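Local structure of ribokinase (Giardia lamblia, 6WHJ) at residues D25-I28 against T32-G35; I103-A106 against E110-I113. The protein probably catalyses the ATP- and magnesium-dependent phosphorylation of D-ribose at O-5, giving D-ribose 5-phosphate, as a homodimer of the PfkB carbohydrate kinase family. All coordinates share one frame; numbering follows the deposited sequence.

Contact 1: residues D25-I28 against T32-G35; sequences DFPI and TING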
loop_
_atom_site.group_PDB
_atom_site.type_symbol
_atom_site.label_atom_id
_atom_site.label_comp_id
_atom_site.label_asym_id
_atom_site.label_seq_id
_atom_site.Cartn_x
_atom_site.Cartn_y
_atom_site.Cartn_z
ATOM N N ASP B 25 -6.127 -4.738 -12.460
ATOM C CA ASP B 25 -5.099 -3.932 -13.094
ATOM C C ASP B 25 -4.690 -2.825 -12.139
ATOM O O ASP B 25 -5.433 -2.463 -11.224
ATOM C CB ASP B 25 -5.576 -3.359 -14.423
ATOM C CG ASP B 25 -5.704 -4.423 -15.484
ATOM O OD1 ASP B 25 -4.642 -4.933 -15.923
ATOM O OD2 ASP B 25 -6.853 -4.774 -15.847
ATOM N N PHE B 26 -3.483 -2.314 -12.340
ATOM C CA PHE B 26 -3.035 -1.194 -11.534
ATOM C C PHE B 26 -4.022 -0.045 -11.696
ATOM O O PHE B 26 -4.516 0.202 -12.803
ATOM C CB PHE B 26 -1.644 -0.730 -11.955
ATOM C CG PHE B 26 -0.574 -1.750 -11.756
ATOM C CD1 PHE B 26 -0.413 -2.378 -10.532
ATOM C CD2 PHE B 26 0.287 -2.071 -12.793
ATOM C CE1 PHE B 26 0.591 -3.322 -10.346
ATOM C CE2 PHE B 26 1.289 -3.009 -12.616
ATOM C CZ PHE B 26 1.440 -3.636 -11.388
ATOM N N PRO B 27 -4.358 0.654 -10.622
ATOM C CA PRO B 27 -5.173 1.858 -10.771
ATOM C C PRO B 27 -4.374 2.918 -11.505
ATOM O O PRO B 27 -3.144 2.944 -11.452
ATOM C CB PRO B 27 -5.455 2.273 -9.324
ATOM C CG PRO B 27 -4.268 1.740 -8.573
ATOM C CD PRO B 27 -3.916 0.446 -9.233
ATOM N N ILE B 28 -5.070 3.777 -12.227
ATOM C CA ILE B 28 -4.409 4.930 -12.812
ATOM C C ILE B 28 -4.541 6.102 -11.845
ATOM O O ILE B 28 -5.371 6.097 -10.927
ATOM C CB ILE B 28 -4.965 5.269 -14.215
ATOM C CG1 ILE B 28 -6.400 5.767 -14.131
ATOM C CG2 ILE B 28 -4.921 4.045 -15.122
ATOM C CD1 ILE B 28 -6.989 6.075 -15.483
ATOM N N THR B 32 -9.923 5.201 -7.996
ATOM C CA THR B 32 -10.141 4.324 -6.851
ATOM C C THR B 32 -10.747 3.004 -7.329
ATOM O O THR B 32 -11.828 3.003 -7.936
ATOM C CB THR B 32 -11.051 4.992 -5.821
ATOM O OG1 THR B 32 -10.368 6.105 -5.232
ATOM C CG2 THR B 32 -11.458 3.999 -4.730
ATOM N N ILE B 33 -10.045 1.896 -7.070
ATOM C CA ILE B 33 -10.496 0.557 -7.425
ATOM C C ILE B 33 -10.533 -0.314 -6.166
ATOM O O ILE B 33 -10.058 0.069 -5.097
ATOM C CB ILE B 33 -9.611 -0.102 -8.509
ATOM C CG1 ILE B 33 -8.220 -0.436 -7.955
ATOM C CG2 ILE B 33 -9.512 0.786 -9.759
ATOM C CD1 ILE B 33 -7.300 -1.108 -8.958
ATOM N N ASN B 34 -11.144 -1.488 -6.307
ATOM C CA ASN B 34 -11.196 -2.502 -5.261
ATOM C C ASN B 34 -10.122 -3.564 -5.479
ATOM O O ASN B 34 -9.668 -3.794 -6.603
ATOM C CB ASN B 34 -12.588 -3.145 -5.182
ATOM C CG ASN B 34 -13.599 -2.269 -4.426
ATOM O OD1 ASN B 34 -13.623 -2.267 -3.193
ATOM N ND2 ASN B 34 -14.421 -1.526 -5.156
ATOM N N GLY B 35 -9.671 -4.166 -4.378
ATOM C CA GLY B 35 -8.698 -5.237 -4.427
ATOM C C GLY B 35 -8.817 -6.164 -3.231
ATOM O O GLY B 35 -9.691 -6.010 -2.374
#

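Contact 2: residues I103-A106 against E110-I113; sequences IYVA and ENMI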
loop_
_atom_site.group_PDB
_atom_site.type_symbol
_atom_site.label_atom_id
_atom_site.label_comp_id
_atom_site.label_asym_id
_atom_site.label_seq_id
_atom_site.Cartn_x
_atom_site.Cartn_y
_atom_site.Cartn_z
ATOM N N ILE B 103 2.214 -2.726 -1.817
ATOM C CA ILE B 103 2.404 -3.461 -3.059
ATOM C C ILE B 103 1.063 -3.641 -3.755
ATOM O O ILE B 103 0.074 -4.024 -3.121
ATOM C CB ILE B 103 3.086 -4.819 -2.798
ATOM C CG1 ILE B 103 4.445 -4.599 -2.119
ATOM C CG2 ILE B 103 3.225 -5.620 -4.090
ATOM C CD1 ILE B 103 5.197 -5.864 -1.798
ATOM N N TYR B 104 1.034 -3.343 -5.053
ATOM C CA TYR B 104 -0.066 -3.697 -5.942
ATOM C C TYR B 104 0.382 -4.817 -6.874
ATOM O O TYR B 104 1.418 -4.704 -7.542
ATOM C CB TYR B 104 -0.529 -2.512 -6.794
ATOM C CG TYR B 104 -1.059 -1.302 -6.063
ATOM C CD1 TYR B 104 -1.451 -1.363 -4.730
ATOM C CD2 TYR B 104 -1.189 -0.090 -6.731
ATOM C CE1 TYR B 104 -1.948 -0.237 -4.083
ATOM C CE2 TYR B 104 -1.675 1.026 -6.102
ATOM C CZ TYR B 104 -2.056 0.952 -4.785
ATOM O OH TYR B 104 -2.535 2.091 -4.188
ATOM N N VAL B 105 -0.394 -5.894 -6.919
ATOM C CA VAL B 105 -0.141 -7.003 -7.823
ATOM C C VAL B 105 -1.308 -7.081 -8.799
ATOM O O VAL B 105 -2.459 -7.281 -8.382
ATOM C CB VAL B 105 0.048 -8.321 -7.062
ATOM C CG1 VAL B 105 0.422 -9.428 -8.016
ATOM C CG2 VAL B 105 1.119 -8.154 -5.996
ATOM N N ALA B 106 -1.022 -6.867 -10.085
ATOM C CA ALA B 106 -2.034 -7.000 -11.122
ATOM C C ALA B 106 -2.208 -8.469 -11.493
ATOM O O ALA B 106 -1.392 -9.325 -11.135
ATOM C CB ALA B 106 -1.664 -6.178 -12.356
ATOM N N GLU B 110 2.468 -8.465 -12.587
ATOM C CA GLU B 110 3.320 -7.302 -12.420
ATOM C C GLU B 110 3.099 -6.674 -11.045
ATOM O O GLU B 110 2.037 -6.814 -10.434
ATOM C CB GLU B 110 3.035 -6.288 -13.532
ATOM C CG GLU B 110 4.223 -5.397 -13.870
ATOM C CD GLU B 110 4.079 -4.644 -15.191
ATOM O OE1 GLU B 110 2.936 -4.436 -15.684
ATOM O OE2 GLU B 110 5.135 -4.255 -15.741
ATOM N N ASN B 111 4.127 -5.990 -10.551
ATOM C CA ASN B 111 4.115 -5.377 -9.236
ATOM C C ASN B 111 4.272 -3.868 -9.334
ATOM O O ASN B 111 4.803 -3.334 -10.310
ATOM C CB ASN B 111 5.267 -5.904 -8.355
ATOM C CG ASN B 111 5.069 -7.337 -7.911
ATOM O OD1 ASN B 111 4.003 -7.926 -8.106
ATOM N ND2 ASN B 111 6.104 -7.909 -7.308
ATOM N N MET B 112 3.800 -3.191 -8.293
ATOM C CA MET B 112 4.217 -1.841 -7.961
ATOM C C MET B 112 4.602 -1.914 -6.497
ATOM O O MET B 112 3.815 -2.403 -5.682
ATOM C CB MET B 112 3.116 -0.796 -8.164
ATOM C CG MET B 112 2.782 -0.480 -9.603
ATOM S SD MET B 112 1.400 0.662 -9.718
ATOM C CE MET B 112 1.765 1.521 -11.243
ATOM N N ILE B 113 5.814 -1.484 -6.161
ATOM C CA ILE B 113 6.311 -1.582 -4.795
ATOM C C ILE B 113 6.789 -0.212 -4.353
ATOM O O ILE B 113 7.614 0.413 -5.030
ATOM C CB ILE B 113 7.449 -2.610 -4.663
ATOM C CG1 ILE B 113 6.997 -3.970 -5.186
ATOM C CG2 ILE B 113 7.868 -2.739 -3.215
ATOM C CD1 ILE B 113 8.045 -5.035 -5.075
#

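Contact 1: residues D25-I28 against T32-G35
Asp25 meets Ile33 through its backbone, not its carboxylate. The carbonyl oxygen Asp25 O is 3.2 Å from Ile33 CD1, a nonbonded approach between a polar atom and a methyl. At Phe26 the chain turns its side chain away from Ile33. The backbone still passes close by, with Phe26 C 4.4 Å from Ile33 CD1. Pro27 gives the apolar half of the contact. Its ring is presented to the strand, and the tip of Ile33 rests on it. Ile33 CD1 is 3.7 Å from Pro27 CD and 3.9 Å from Pro27 CB, so the methyl sits against several carbons of the ring, nearest to CD. Further back along the branch, Ile33 CG1 comes within 4.1 Å of Pro27 CB. The two side chains cross at about a right angle. Ile33 CG1 is set between its own backbone N and carbonyl carbon (chi1 69°), and the extended chain beyond it (chi2 179°) carries CD1 over to the proline. Within the loop, Ile28 N is hydrogen-bonded to Gln31 OE1. The backbones are too far apart to pair here, with Pro27 CA 6.4 Å from Ile33 CA. The contact packs the connection between the neighbouring antiparallel strands 16-22 and 32-42 onto the start of the second, in the small sheet that is probably the lid, as in related ribokinases. Ile33 also touches Val23, while Pro27 lies against Tyr104 of strand 99-105 and Val114 of the second subunit. Thr32, Ile33 and Asn34 pair in a parallel ladder with a strand of that subunit, which continues the sheet across the dimer interface.

Contact 2: residues I103-A106 against E110-I113
Tyr104 and Met112 form the tight centre of this contact, a hydrogen-bonded antiparallel pair joined in both directions through their backbones. Tyr104 N donates to Met112 O at 3.0 Å, and Met112 N donates to Tyr104 O at 2.9 Å. Above this pair the thioether meets the ring obliquely in a Met-aromatic contact, with Met112 SD 4.0 Å from Tyr104 CD2. The ring is held from outside too: it stacks on Tyr104 of the second subunit, and its hydroxyl is hydrogen-bonded to Gly102 O of that subunit. The two segments are the arms of an antiparallel beta hairpin, strands 99-105 and 111-116, in the small four-stranded sheet which, as in other ribokinases, probably forms the lid over the sugar site. Non-hydrogen-bonded pairs flank the centre, with their side chains on the other face. In one, Ile103 and Ile113 lie side by side, Ile103 CG1 reaching Ile113 CG1 at 4.0 Å. Ile103 also touches Asp18, a predicted substrate-binding residue. Packing thins toward the turn. There, in the other pair, Val105 runs alongside Asn111, both partly exposed. A last backbone bond joins Ala106 N to Glu110 O at 3.1 Å. Beyond it Glu110 is exposed, and its end leads away from 103-106.

How the contacts relate
Contact 1 comes first along the chain and closes before contact 2 opens. Their centres are about 11 Å apart, and both reach the four-stranded sheet ordered 32-42, 16-22, 99-105, 111-116. Contact 1 is at one of the two strands outermost within this chain; contact 2 joins the other to its neighbour. Phe26 links them. Its ring packs on the hairpin, with Phe26 CE1 near Tyr104 O and Phe26 CD1 3.6 Å from Met112 SD. Both contacts touch the second subunit, where Thr32 packs on Ile113 of the other chain. The sheet thus takes part in the dimer interface and runs on into the second subunit, consistent with the beta-clasp of ribokinases.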